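Local coordinates for protein ABC transporter (Thermotoga maritima, PDB 1JI0) that binds ATP and, judging from its family, probably hydrolyses it to power the transport of branched-chain amino acids across the membrane, at residues V6-S11 against K62-G67; V29-I34 against G189-L194; Q33-I38 against Y208-E213; E120-L125 against A153-P158. One frame throughout, in Å; residues are numbered along the deposited sequence.

How the contacts relate
From the N terminus, the chain first closes on itself in contact 1, where strand 5-16 meets strand 60-65 in the antiparallel sheet. Contacts 2 and 3 both start inside that loop, from the turn and strand around Gln33 and Ile34 that they share, and end far beyond it, so both cross contact 1. They lay strand 34-38 between 192-196 and 208-213, in the middle of the core sheet. Contacts 1 and 2 touch where Leu7 O meets Val29 N within the antiparallel sheet, and where Val6 packs on Thr191, just before strand 192-196. Contact 4, a short helical closure, follows contact 1 in series and is nested inside the loops of contacts 2 and 3, joining helices 114-125 and 142-154.

Contact 1 of 4, residues V6-S11 against K62-G67; sequences VLEVQS and KIIFNG
Gln10 and Lys62 face each other across an antiparallel strand pair, 7-10 with 62-65, in the antiparallel sheet that ABC ATPase domains carry beside their P-loop core. Their side chains run side by side and point the same way, on the face that also holds Glu8 and Ile64. Gln10 OE1 rests on the methylenes of Lys62, 3.1 Å from its CD. Lys62 CG lies between its backbone N and carbonyl carbon (chi1 62°), which brings it beside Gln10, while NZ continues to a long, weak ion pair with Asp69. Ile64 crosses the glutamine obliquely, its CD1 3.7 Å from Gln10 CD. A flat amide suits this place because the other end, NE2, gives a nearly straight bond of 3.2 Å to Glu8 OE2, meeting the carboxylate from above its plane. An alanine in place of Gln10 would probably leave Glu8 OE2 without this donor and uncover the Ile64 methyl. On the other face Leu7 CD1 packs 3.8 Å from Ile63 CG2, and both residues touch Ile52 of helix 45-52. Backbone bonds run in both directions between Glu8 and Ile64 and between Gln10 and Lys62. At the far end Val6 and Leu7 form a classic beta bulge opposite Val29, and Val6 O receives Asn66 N at 2.8 Å, the donor standing 39° out of the carbonyl plane.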
loop_
_atom_site.group_PDB
_atom_site.type_symbol
_atom_site.label_atom_id
_atom_site.label_comp_id
_atom_site.label_asym_id
_atom_site.label_seq_id
_atom_site.Cartn_x
_atom_site.Cartn_y
_atom_site.Cartn_z
ATOM N N VAL A 6 -1.718 14.175 -0.024
ATOM C CA VAL A 6 -2.922 13.350 0.010
ATOM C C VAL A 6 -3.203 12.758 1.381
ATOM O O VAL A 6 -4.361 12.594 1.766
ATOM C CB VAL A 6 -2.866 12.199 -1.026
ATOM C CG1 VAL A 6 -2.671 12.767 -2.417
ATOM C CG2 VAL A 6 -1.747 11.231 -0.677
ATOM N N LEU A 7 -2.151 12.445 2.125
ATOM C CA LEU A 7 -2.332 11.878 3.450
ATOM C C LEU A 7 -1.292 12.411 4.409
ATOM O O LEU A 7 -0.092 12.392 4.113
ATOM C CB LEU A 7 -2.224 10.351 3.407
ATOM C CG LEU A 7 -2.502 9.679 4.758
ATOM C CD1 LEU A 7 -4.018 9.573 4.973
ATOM C CD2 LEU A 7 -1.869 8.300 4.777
ATOM N N GLU A 8 -1.756 12.907 5.548
ATOM C CA GLU A 8 -0.849 13.402 6.572
ATOM C C GLU A 8 -1.238 12.809 7.918
ATOM O O GLU A 8 -2.397 12.880 8.333
ATOM C CB GLU A 8 -0.875 14.928 6.665
ATOM C CG GLU A 8 0.145 15.460 7.672
ATOM C CD GLU A 8 0.138 16.968 7.804
ATOM O OE1 GLU A 8 -0.710 17.623 7.160
ATOM O OE2 GLU A 8 0.982 17.501 8.558
ATOM N N VAL A 9 -0.268 12.204 8.588
ATOM C CA VAL A 9 -0.493 11.613 9.901
ATOM C C VAL A 9 0.228 12.531 10.873
ATOM O O VAL A 9 1.396 12.840 10.669
ATOM C CB VAL A 9 0.111 10.176 9.985
ATOM C CG1 VAL A 9 -0.042 9.617 11.395
ATOM C CG2 VAL A 9 -0.585 9.259 8.987
ATOM N N GLN A 10 -0.466 12.994 11.910
ATOM C CA GLN A 10 0.162 13.880 12.887
ATOM C C GLN A 10 0.177 13.257 14.278
ATOM O O GLN A 10 -0.865 12.852 14.788
ATOM C CB GLN A 10 -0.576 15.222 12.956
ATOM C CG GLN A 10 -0.831 15.878 11.611
ATOM C CD GLN A 10 -1.466 17.249 11.748
ATOM O OE1 GLN A 10 -2.339 17.464 12.596
ATOM N NE2 GLN A 10 -1.038 18.185 10.908
ATOM N N SER A 11 1.364 13.188 14.877
ATOM C CA SER A 11 1.552 12.637 16.220
ATOM C C SER A 11 0.591 11.493 16.534
ATOM O O SER A 11 -0.101 11.516 17.553
ATOM C CB SER A 11 1.380 13.749 17.261
ATOM O OG SER A 11 2.265 14.831 16.999
ATOM N N LYS A 62 -3.910 12.832 14.661
ATOM C CA LYS A 62 -4.900 12.832 13.598
ATOM C C LYS A 62 -4.374 12.360 12.255
ATOM O O LYS A 62 -3.180 12.415 11.970
ATOM C CB LYS A 62 -5.533 14.216 13.435
ATOM C CG LYS A 62 -4.573 15.310 13.049
ATOM C CD LYS A 62 -5.315 16.621 12.786
ATOM C CE LYS A 62 -6.097 17.083 14.011
ATOM N NZ LYS A 62 -6.711 18.433 13.800
ATOM N N ILE A 63 -5.308 11.885 11.445
ATOM C CA ILE A 63 -5.030 11.381 10.115
ATOM C C ILE A 63 -5.845 12.287 9.209
ATOM O O ILE A 63 -7.066 12.386 9.347
ATOM C CB ILE A 63 -5.497 9.916 9.980
ATOM C CG1 ILE A 63 -4.805 9.069 11.056
ATOM C CG2 ILE A 63 -5.161 9.378 8.595
ATOM C CD1 ILE A 63 -5.124 7.582 10.997
ATOM N N ILE A 64 -5.156 12.967 8.303
ATOM C CA ILE A 64 -5.793 13.903 7.396
ATOM C C ILE A 64 -5.684 13.428 5.952
ATOM O O ILE A 64 -4.588 13.230 5.444
ATOM C CB ILE A 64 -5.134 15.294 7.544
ATOM C CG1 ILE A 64 -5.113 15.693 9.023
ATOM C CG2 ILE A 64 -5.905 16.332 6.735
ATOM C CD1 ILE A 64 -4.250 16.902 9.326
ATOM N N PHE A 65 -6.833 13.232 5.309
ATOM C CA PHE A 65 -6.903 12.789 3.921
ATOM C C PHE A 65 -7.352 13.987 3.092
ATOM O O PHE A 65 -8.437 14.530 3.321
ATOM C CB PHE A 65 -7.914 11.651 3.781
ATOM C CG PHE A 65 -8.096 11.174 2.373
ATOM C CD1 PHE A 65 -7.027 10.648 1.658
ATOM C CD2 PHE A 65 -9.347 11.224 1.766
ATOM C CE1 PHE A 65 -7.201 10.177 0.358
ATOM C CE2 PHE A 65 -9.529 10.755 0.464
ATOM C CZ PHE A 65 -8.453 10.229 -0.240
ATOM N N ASN A 66 -6.517 14.381 2.130
ATOM C CA ASN A 66 -6.778 15.547 1.288
ATOM C C ASN A 66 -7.290 16.733 2.088
ATOM O O ASN A 66 -8.269 17.382 1.707
ATOM C CB ASN A 66 -7.757 15.220 0.166
ATOM C CG ASN A 66 -7.074 14.598 -1.020
ATOM O OD1 ASN A 66 -6.064 15.113 -1.509
ATOM N ND2 ASN A 66 -7.620 13.489 -1.502
ATOM N N GLY A 67 -6.624 17.002 3.207
ATOM C CA GLY A 67 -7.000 18.125 4.043
ATOM C C GLY A 67 -8.107 17.874 5.045
ATOM O O GLY A 67 -8.330 18.702 5.927
#

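Contact 2 of 4, residues V29-I34 against G189-L194; sequences VPRGQI and GTTILL
The parallel bridge between Ile34 and Ile192 lies at the start of two central strands, 34-38 and 192-196, of the core sheet of a P-loop ATPase fold. Ile192 N donates to Gln33 O at 3.0 Å, and the two isoleucine side chains lie side by side, Ile34 CG1 being 4.1 Å from Ile192 CB. Such beta-branched residues suit a buried strand.

Just before the bridge, residues Pro30 to Gln33 make a type II beta turn, closed by Gln33 N on Pro30 O. Gly32 takes the third position, where its positive phi favours glycine, and its N-H points to Thr191 OG1 at 2.9 Å. Thr191 uses both branches: with chi1 at -56°, OG1 is anti to the carbonyl carbon and meets the turn amide, while CG2, anti to the backbone N, reaches Pro30 O and Val29 CG1, the latter at 3.5 Å. A valine here would keep much of the shape but would probably leave the Gly32 N-H without its acceptor and the turn less firmly tied. Val29 CG2 also packs 4.0 Å from Leu193 CD2, the two side chains crossing at about a right angle.

Gly189 ends helix 172-187 in a Schellman motif. That helix covers Ile34 and Leu194 through Asn186, Phe179 and Ile182; strand 160-164, the next strand beyond 192-196, sets Met163 against Ile192 and Met162 against Leu193, and Val6 of strand 5-16 packs on Val29 and Thr191, bringing the antiparallel sheet against the core.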
loop_
_atom_site.group_PDB
_atom_site.type_symbol
_atom_site.label_atom_id
_atom_site.label_comp_id
_atom_site.label_asym_id
_atom_site.label_seq_id
_atom_site.Cartn_x
_atom_site.Cartn_y
_atom_site.Cartn_z
ATOM N N VAL A 29 2.281 11.893 2.699
ATOM C CA VAL A 29 2.355 11.176 1.427
ATOM C C VAL A 29 1.922 12.185 0.361
ATOM O O VAL A 29 0.730 12.429 0.180
ATOM C CB VAL A 29 1.403 9.954 1.411
ATOM C CG1 VAL A 29 1.616 9.149 0.142
ATOM C CG2 VAL A 29 1.652 9.078 2.654
ATOM N N PRO A 30 2.895 12.806 -0.336
ATOM C CA PRO A 30 2.604 13.802 -1.378
ATOM C C PRO A 30 1.931 13.205 -2.607
ATOM O O PRO A 30 2.191 12.055 -2.977
ATOM C CB PRO A 30 3.988 14.383 -1.713
ATOM C CG PRO A 30 4.806 14.116 -0.444
ATOM C CD PRO A 30 4.346 12.722 -0.085
ATOM N N ARG A 31 1.079 14.009 -3.239
ATOM C CA ARG A 31 0.351 13.598 -4.430
ATOM C C ARG A 31 1.311 13.130 -5.514
ATOM O O ARG A 31 2.324 13.781 -5.772
ATOM C CB ARG A 31 -0.493 14.770 -4.957
ATOM C CG ARG A 31 -1.230 14.497 -6.284
ATOM C CD ARG A 31 -2.285 15.569 -6.542
ATOM N NE ARG A 31 -3.230 15.624 -5.424
ATOM C CZ ARG A 31 -4.209 14.744 -5.218
ATOM N NH1 ARG A 31 -4.396 13.743 -6.062
ATOM N NH2 ARG A 31 -4.973 14.835 -4.135
ATOM N N GLY A 32 0.990 11.996 -6.133
ATOM C CA GLY A 32 1.805 11.459 -7.212
ATOM C C GLY A 32 3.098 10.772 -6.820
ATOM O O GLY A 32 3.861 10.356 -7.689
ATOM N N GLN A 33 3.360 10.641 -5.524
ATOM C CA GLN A 33 4.594 9.994 -5.093
ATOM C C GLN A 33 4.378 8.611 -4.501
ATOM O O GLN A 33 3.249 8.204 -4.214
ATOM C CB GLN A 33 5.312 10.858 -4.044
ATOM C CG GLN A 33 5.924 12.140 -4.584
ATOM C CD GLN A 33 6.706 12.891 -3.522
ATOM O OE1 GLN A 33 7.151 12.304 -2.540
ATOM N NE2 GLN A 33 6.884 14.191 -3.719
ATOM N N ILE A 34 5.475 7.882 -4.342
ATOM C CA ILE A 34 5.439 6.574 -3.710
ATOM C C ILE A 34 6.199 6.804 -2.419
ATOM O O ILE A 34 7.375 7.176 -2.442
ATOM C CB ILE A 34 6.188 5.496 -4.524
ATOM C CG1 ILE A 34 5.387 5.113 -5.768
ATOM C CG2 ILE A 34 6.438 4.267 -3.636
ATOM C CD1 ILE A 34 6.187 4.262 -6.770
ATOM N N GLY A 189 0.215 8.210 -12.234
ATOM C CA GLY A 189 -0.281 9.251 -11.348
ATOM C C GLY A 189 -0.767 8.837 -9.971
ATOM O O GLY A 189 -0.959 9.678 -9.095
ATOM N N THR A 190 -0.952 7.545 -9.765
ATOM C CA THR A 190 -1.444 7.041 -8.492
ATOM C C THR A 190 -0.494 7.251 -7.308
ATOM O O THR A 190 0.680 6.902 -7.367
ATOM C CB THR A 190 -1.777 5.550 -8.627
ATOM O OG1 THR A 190 -2.675 5.373 -9.732
ATOM C CG2 THR A 190 -2.435 5.028 -7.375
ATOM N N THR A 191 -1.020 7.827 -6.233
ATOM C CA THR A 191 -0.249 8.071 -5.021
ATOM C C THR A 191 -0.245 6.769 -4.238
ATOM O O THR A 191 -1.295 6.153 -4.047
ATOM C CB THR A 191 -0.899 9.177 -4.173
ATOM O OG1 THR A 191 -1.034 10.358 -4.972
ATOM C CG2 THR A 191 -0.049 9.488 -2.951
ATOM N N ILE A 192 0.931 6.353 -3.787
ATOM C CA ILE A 192 1.077 5.094 -3.065
ATOM C C ILE A 192 1.780 5.183 -1.717
ATOM O O ILE A 192 2.757 5.921 -1.567
ATOM C CB ILE A 192 1.879 4.077 -3.931
ATOM C CG1 ILE A 192 1.118 3.778 -5.218
ATOM C CG2 ILE A 192 2.155 2.794 -3.138
ATOM C CD1 ILE A 192 1.905 2.952 -6.226
ATOM N N LEU A 193 1.271 4.429 -0.740
ATOM C CA LEU A 193 1.890 4.327 0.582
ATOM C C LEU A 193 2.217 2.839 0.673
ATOM O O LEU A 193 1.327 1.992 0.771
ATOM C CB LEU A 193 0.947 4.751 1.721
ATOM C CG LEU A 193 1.613 4.696 3.113
ATOM C CD1 LEU A 193 2.987 5.314 3.055
ATOM C CD2 LEU A 193 0.807 5.452 4.141
ATOM N N LEU A 194 3.508 2.534 0.613
ATOM C CA LEU A 194 4.000 1.170 0.615
ATOM C C LEU A 194 4.702 0.775 1.906
ATOM O O LEU A 194 5.683 1.407 2.305
ATOM C CB LEU A 194 4.966 1.009 -0.568
ATOM C CG LEU A 194 5.753 -0.282 -0.783
ATOM C CD1 LEU A 194 4.797 -1.398 -1.226
ATOM C CD2 LEU A 194 6.824 -0.053 -1.843
#

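Contact 3 of 4, residues Q33-I38 against Y208-E213; sequences QIVTLI and YGYVLE
Val35 meets the Tyr210 ring at its edge, CG1 lying in the ring plane 3.6 Å from CE1. Tyr210 holds CG beside its backbone N (chi1 -68°), and the edge of its ring lies against Val35, while its hydroxyl takes the backbone N-H of Lys28. One ring face is met by Tyr208 CE2, 3.4 Å above the plane and near the rim. Tyr208 OH hydrogen-bonds to Glu220. Further along, Leu37 CD1 fits between Tyr210 CB and Leu212 CB, 3.8 Å from each.

On the opposite face Ile38 turns CG1 between its backbone N and carbonyl carbon (chi1 63°), and its CD1 comes 4.0 Å from Val211 CG2. Glycine suits position 209, since a CB there would crowd Thr36 CG2. Thr36 OG1 bonds to Leu194 O. The backbones run parallel, 14° apart, with Tyr210 taking part twice: Thr36 O accepts its N-H, and its O accepts from Ile38 N almost straight.

Leu212 packs against Ala43, its side chain about 4 Å from Gly44 and from the Lys45 side chain (nearest atoms), both of which bind ATP; strand 34-38, which leads into the P-loop (Walker A), is thus paired with 208-213 in the core sheet.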
loop_
_atom_site.group_PDB
_atom_site.type_symbol
_atom_site.label_atom_id
_atom_site.label_comp_id
_atom_site.label_asym_id
_atom_site.label_seq_id
_atom_site.Cartn_x
_atom_site.Cartn_y
_atom_site.Cartn_z
ATOM N N GLN A 33 3.360 10.641 -5.524
ATOM C CA GLN A 33 4.594 9.994 -5.093
ATOM C C GLN A 33 4.378 8.611 -4.501
ATOM O O GLN A 33 3.249 8.204 -4.214
ATOM C CB GLN A 33 5.312 10.858 -4.044
ATOM C CG GLN A 33 5.924 12.140 -4.584
ATOM C CD GLN A 33 6.706 12.891 -3.522
ATOM O OE1 GLN A 33 7.151 12.304 -2.540
ATOM N NE2 GLN A 33 6.884 14.191 -3.719
ATOM N N ILE A 34 5.475 7.882 -4.342
ATOM C CA ILE A 34 5.439 6.574 -3.710
ATOM C C ILE A 34 6.199 6.804 -2.419
ATOM O O ILE A 34 7.375 7.176 -2.442
ATOM C CB ILE A 34 6.188 5.496 -4.524
ATOM C CG1 ILE A 34 5.387 5.113 -5.768
ATOM C CG2 ILE A 34 6.438 4.267 -3.636
ATOM C CD1 ILE A 34 6.187 4.262 -6.770
ATOM N N VAL A 35 5.524 6.630 -1.292
ATOM C CA VAL A 35 6.163 6.796 0.004
ATOM C C VAL A 35 6.204 5.428 0.656
ATOM O O VAL A 35 5.238 4.680 0.588
ATOM C CB VAL A 35 5.372 7.765 0.911
ATOM C CG1 VAL A 35 5.911 7.698 2.342
ATOM C CG2 VAL A 35 5.499 9.179 0.379
ATOM N N THR A 36 7.321 5.087 1.282
ATOM C CA THR A 36 7.400 3.795 1.913
ATOM C C THR A 36 7.716 3.875 3.398
ATOM O O THR A 36 8.458 4.744 3.867
ATOM C CB THR A 36 8.435 2.882 1.206
ATOM O OG1 THR A 36 8.361 1.563 1.766
ATOM C CG2 THR A 36 9.856 3.432 1.378
ATOM N N LEU A 37 7.105 2.965 4.139
ATOM C CA LEU A 37 7.308 2.859 5.568
ATOM C C LEU A 37 7.981 1.502 5.704
ATOM O O LEU A 37 7.412 0.480 5.320
ATOM C CB LEU A 37 5.952 2.891 6.271
ATOM C CG LEU A 37 5.858 2.758 7.783
ATOM C CD1 LEU A 37 6.670 3.856 8.474
ATOM C CD2 LEU A 37 4.379 2.846 8.171
ATOM N N ILE A 38 9.213 1.502 6.203
ATOM C CA ILE A 38 9.963 0.267 6.364
ATOM C C ILE A 38 10.366 0.065 7.814
ATOM O O ILE A 38 10.337 1.000 8.611
ATOM C CB ILE A 38 11.235 0.263 5.479
ATOM C CG1 ILE A 38 12.189 1.382 5.910
ATOM C CG2 ILE A 38 10.845 0.451 4.012
ATOM C CD1 ILE A 38 13.494 1.402 5.126
ATOM N N TYR A 208 10.173 8.753 -1.208
ATOM C CA TYR A 208 10.485 9.117 0.168
ATOM C C TYR A 208 10.265 7.911 1.063
ATOM O O TYR A 208 9.428 7.060 0.764
ATOM C CB TYR A 208 9.553 10.250 0.601
ATOM C CG TYR A 208 10.035 11.056 1.781
ATOM C CD1 TYR A 208 10.921 12.117 1.605
ATOM C CD2 TYR A 208 9.600 10.762 3.074
ATOM C CE1 TYR A 208 11.362 12.874 2.689
ATOM C CE2 TYR A 208 10.034 11.506 4.169
ATOM C CZ TYR A 208 10.913 12.563 3.970
ATOM O OH TYR A 208 11.333 13.315 5.047
ATOM N N GLY A 209 11.010 7.843 2.159
ATOM C CA GLY A 209 10.864 6.723 3.069
ATOM C C GLY A 209 10.881 7.117 4.534
ATOM O O GLY A 209 11.402 8.173 4.905
ATOM N N TYR A 210 10.310 6.251 5.367
ATOM C CA TYR A 210 10.260 6.451 6.810
ATOM C C TYR A 210 10.699 5.137 7.458
ATOM O O TYR A 210 10.225 4.067 7.084
ATOM C CB TYR A 210 8.838 6.777 7.271
ATOM C CG TYR A 210 8.307 8.115 6.831
ATOM C CD1 TYR A 210 7.653 8.266 5.611
ATOM C CD2 TYR A 210 8.443 9.239 7.650
ATOM C CE1 TYR A 210 7.141 9.508 5.218
ATOM C CE2 TYR A 210 7.940 10.473 7.265
ATOM C CZ TYR A 210 7.294 10.601 6.054
ATOM O OH TYR A 210 6.818 11.831 5.673
ATOM N N VAL A 211 11.612 5.217 8.419
ATOM C CA VAL A 211 12.096 4.020 9.094
ATOM C C VAL A 211 11.431 3.927 10.460
ATOM O O VAL A 211 11.695 4.738 11.346
ATOM C CB VAL A 211 13.631 4.046 9.270
ATOM C CG1 VAL A 211 14.096 2.754 9.932
ATOM C CG2 VAL A 211 14.306 4.192 7.921
ATOM N N LEU A 212 10.558 2.933 10.610
ATOM C CA LEU A 212 9.819 2.701 11.846
ATOM C C LEU A 212 10.507 1.632 12.709
ATOM O O LEU A 212 10.774 0.524 12.247
ATOM C CB LEU A 212 8.386 2.262 11.503
ATOM C CG LEU A 212 7.306 2.069 12.583
ATOM C CD1 LEU A 212 6.903 3.403 13.197
ATOM C CD2 LEU A 212 6.077 1.420 11.943
ATOM N N GLU A 213 10.801 1.983 13.957
ATOM C CA GLU A 213 11.435 1.065 14.902
ATOM C C GLU A 213 10.683 1.155 16.220
ATOM O O GLU A 213 10.657 2.210 16.854
ATOM C CB GLU A 213 12.901 1.430 15.137
ATOM C CG GLU A 213 13.779 1.319 13.906
ATOM C CD GLU A 213 15.263 1.283 14.249
ATOM O OE1 GLU A 213 15.688 2.039 15.151
ATOM O OE2 GLU A 213 16.007 0.502 13.609
#

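Contact 4 of 4, residues E120-L125 against A153-P158; sequences EWIFSL and ALMSRP
Leu154 pushes its CD1 methyl among three side chains of helix 114-125, lying 3.9 Å from Leu125 CD1 and 4.1 Å from Trp121 CZ3, and crossing both side chains at about a right angle. The methyl comes to the indole at a slant. Leu125 CD1 also sits 3.4 Å above one face of the Trp121 ring, near its rim, so this methyl touches both the indole and Leu154.

The third partner, Ile122, meets two residues. Its chain is fully extended, with CD1 anti to CA (chi2 180°), and CD1 arrives 3.8 Å from Leu154 CB and 3.4 Å from the selenium of Met155, a selenomethionine. That residue is folded, chi2 of -55° turning SE back toward Ile122, a compact shape that its long, flexible chain can adopt. All the side chains that touch are apolar or aromatic, as suits a largely buried helix-to-helix contact.

Within helix 114-125, Trp121 O accepts from Leu125 N and from Ser124 OG, both from the same face of its plane. Residues Leu154 to Arg157 form a type I beta turn, and Ser156 OG bonds to Ala153 O at 2.8 Å.

Arg157 adds a salt bridge to Asp118 of helix 114-125. Helix 172-187 packs on the same cluster, with Val181 and Lys184 against Leu125 and Ile185 against Leu154, while Ala153 and Pro158 lie against strand 83-86 at the edge of the core sheet.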
loop_
_atom_site.group_PDB
_atom_site.type_symbol
_atom_site.label_atom_id
_atom_site.label_comp_id
_atom_site.label_asym_id
_atom_site.label_seq_id
_atom_site.Cartn_x
_atom_site.Cartn_y
_atom_site.Cartn_z
ATOM N N GLU A 120 -8.278 -2.713 -19.430
ATOM C CA GLU A 120 -7.264 -3.055 -20.418
ATOM C C GLU A 120 -5.883 -2.639 -19.923
ATOM O O GLU A 120 -4.892 -3.315 -20.197
ATOM C CB GLU A 120 -7.573 -2.398 -21.769
ATOM C CG GLU A 120 -7.766 -0.892 -21.727
ATOM C CD GLU A 120 -8.074 -0.302 -23.100
ATOM O OE1 GLU A 120 -8.311 0.925 -23.187
ATOM O OE2 GLU A 120 -8.074 -1.067 -24.091
ATOM N N TRP A 121 -5.820 -1.534 -19.184
ATOM C CA TRP A 121 -4.544 -1.071 -18.650
ATOM C C TRP A 121 -3.988 -2.107 -17.684
ATOM O O TRP A 121 -2.787 -2.356 -17.659
ATOM C CB TRP A 121 -4.702 0.272 -17.932
ATOM C CG TRP A 121 -3.448 0.711 -17.222
ATOM C CD1 TRP A 121 -2.180 0.751 -17.738
ATOM C CD2 TRP A 121 -3.338 1.144 -15.860
ATOM N NE1 TRP A 121 -1.289 1.178 -16.781
ATOM C CE2 TRP A 121 -1.972 1.427 -15.620
ATOM C CE3 TRP A 121 -4.259 1.322 -14.818
ATOM C CZ2 TRP A 121 -1.508 1.874 -14.380
ATOM C CZ3 TRP A 121 -3.795 1.768 -13.585
ATOM C CH2 TRP A 121 -2.431 2.039 -13.378
ATOM N N ILE A 122 -4.870 -2.713 -16.893
ATOM C CA ILE A 122 -4.465 -3.731 -15.930
ATOM C C ILE A 122 -3.997 -4.988 -16.647
ATOM O O ILE A 122 -3.214 -5.773 -16.111
ATOM C CB ILE A 122 -5.628 -4.082 -14.976
ATOM C CG1 ILE A 122 -5.845 -2.927 -13.997
ATOM C CG2 ILE A 122 -5.328 -5.371 -14.222
ATOM C CD1 ILE A 122 -6.965 -3.155 -13.025
ATOM N N PHE A 123 -4.489 -5.169 -17.867
ATOM C CA PHE A 123 -4.121 -6.319 -18.681
ATOM C C PHE A 123 -2.657 -6.223 -19.095
ATOM O O PHE A 123 -1.923 -7.215 -19.057
ATOM C CB PHE A 123 -5.023 -6.387 -19.914
ATOM C CG PHE A 123 -6.409 -6.892 -19.620
ATOM C CD1 PHE A 123 -7.481 -6.535 -20.435
ATOM C CD2 PHE A 123 -6.641 -7.740 -18.535
ATOM C CE1 PHE A 123 -8.766 -7.015 -20.175
ATOM C CE2 PHE A 123 -7.920 -8.225 -18.269
ATOM C CZ PHE A 123 -8.986 -7.860 -19.092
ATOM N N SER A 124 -2.235 -5.021 -19.480
ATOM C CA SER A 124 -0.854 -4.802 -19.882
ATOM C C SER A 124 0.061 -4.863 -18.660
ATOM O O SER A 124 1.231 -5.221 -18.771
ATOM C CB SER A 124 -0.710 -3.451 -20.586
ATOM O OG SER A 124 -1.143 -2.394 -19.755
ATOM N N LEU A 125 -0.475 -4.520 -17.493
ATOM C CA LEU A 125 0.308 -4.563 -16.263
ATOM C C LEU A 125 0.457 -5.997 -15.765
ATOM O O LEU A 125 1.491 -6.364 -15.201
ATOM C CB LEU A 125 -0.359 -3.730 -15.164
ATOM C CG LEU A 125 -0.428 -2.214 -15.331
ATOM C CD1 LEU A 125 -1.284 -1.619 -14.226
ATOM C CD2 LEU A 125 0.975 -1.633 -15.298
ATOM N N ALA A 153 -7.865 -3.518 -6.512
ATOM C CA ALA A 153 -7.775 -2.199 -5.910
ATOM C C ALA A 153 -7.705 -1.127 -6.995
ATOM O O ALA A 153 -8.321 -0.065 -6.880
ATOM C CB ALA A 153 -6.542 -2.125 -5.002
ATOM N N LEU A 154 -6.965 -1.409 -8.060
ATOM C CA LEU A 154 -6.826 -0.443 -9.145
ATOM C C LEU A 154 -8.151 -0.135 -9.831
ATOM O O LEU A 154 -8.418 1.011 -10.181
ATOM C CB LEU A 154 -5.820 -0.946 -10.185
ATOM C CG LEU A 154 -4.337 -0.866 -9.812
ATOM C CD1 LEU A 154 -3.489 -1.377 -10.973
ATOM C CD2 LEU A 154 -3.975 0.566 -9.492
HETATM N N MSE A 155 -8.986 -1.155 -10.019
HETATM C CA MSE A 155 -10.276 -0.956 -10.674
HETATM C C MSE A 155 -11.184 0.037 -9.949
HETATM O O MSE A 155 -12.187 0.478 -10.501
HETATM C CB MSE A 155 -10.998 -2.296 -10.841
HETATM C CG MSE A 155 -10.375 -3.214 -11.884
HETATM SE SE MSE A 155 -10.197 -2.371 -13.630
HETATM C CE MSE A 155 -11.934 -1.546 -13.768
ATOM N N SER A 156 -10.841 0.389 -8.713
ATOM C CA SER A 156 -11.648 1.341 -7.963
ATOM C C SER A 156 -11.084 2.744 -8.147
ATOM O O SER A 156 -11.616 3.706 -7.603
ATOM C CB SER A 156 -11.663 0.987 -6.472
ATOM O OG SER A 156 -10.465 1.391 -5.833
ATOM N N ARG A 157 -10.003 2.849 -8.915
ATOM C CA ARG A 157 -9.359 4.137 -9.176
ATOM C C ARG A 157 -9.110 4.879 -7.853
ATOM O O ARG A 157 -9.622 5.983 -7.619
ATOM C CB ARG A 157 -10.243 4.959 -10.120
ATOM C CG ARG A 157 -9.626 6.258 -10.602
ATOM C CD ARG A 157 -10.330 6.782 -11.852
ATOM N NE ARG A 157 -9.998 5.997 -13.041
ATOM C CZ ARG A 157 -10.482 6.238 -14.256
ATOM N NH1 ARG A 157 -11.328 7.243 -14.449
ATOM N NH2 ARG A 157 -10.114 5.484 -15.284
ATOM N N PRO A 158 -8.279 4.286 -6.984
ATOM C CA PRO A 158 -7.912 4.808 -5.661
ATOM C C PRO A 158 -7.310 6.207 -5.673
ATOM O O PRO A 158 -6.573 6.565 -6.589
ATOM C CB PRO A 158 -6.899 3.780 -5.142
ATOM C CG PRO A 158 -7.106 2.567 -6.019
ATOM C CD PRO A 158 -7.407 3.159 -7.350
#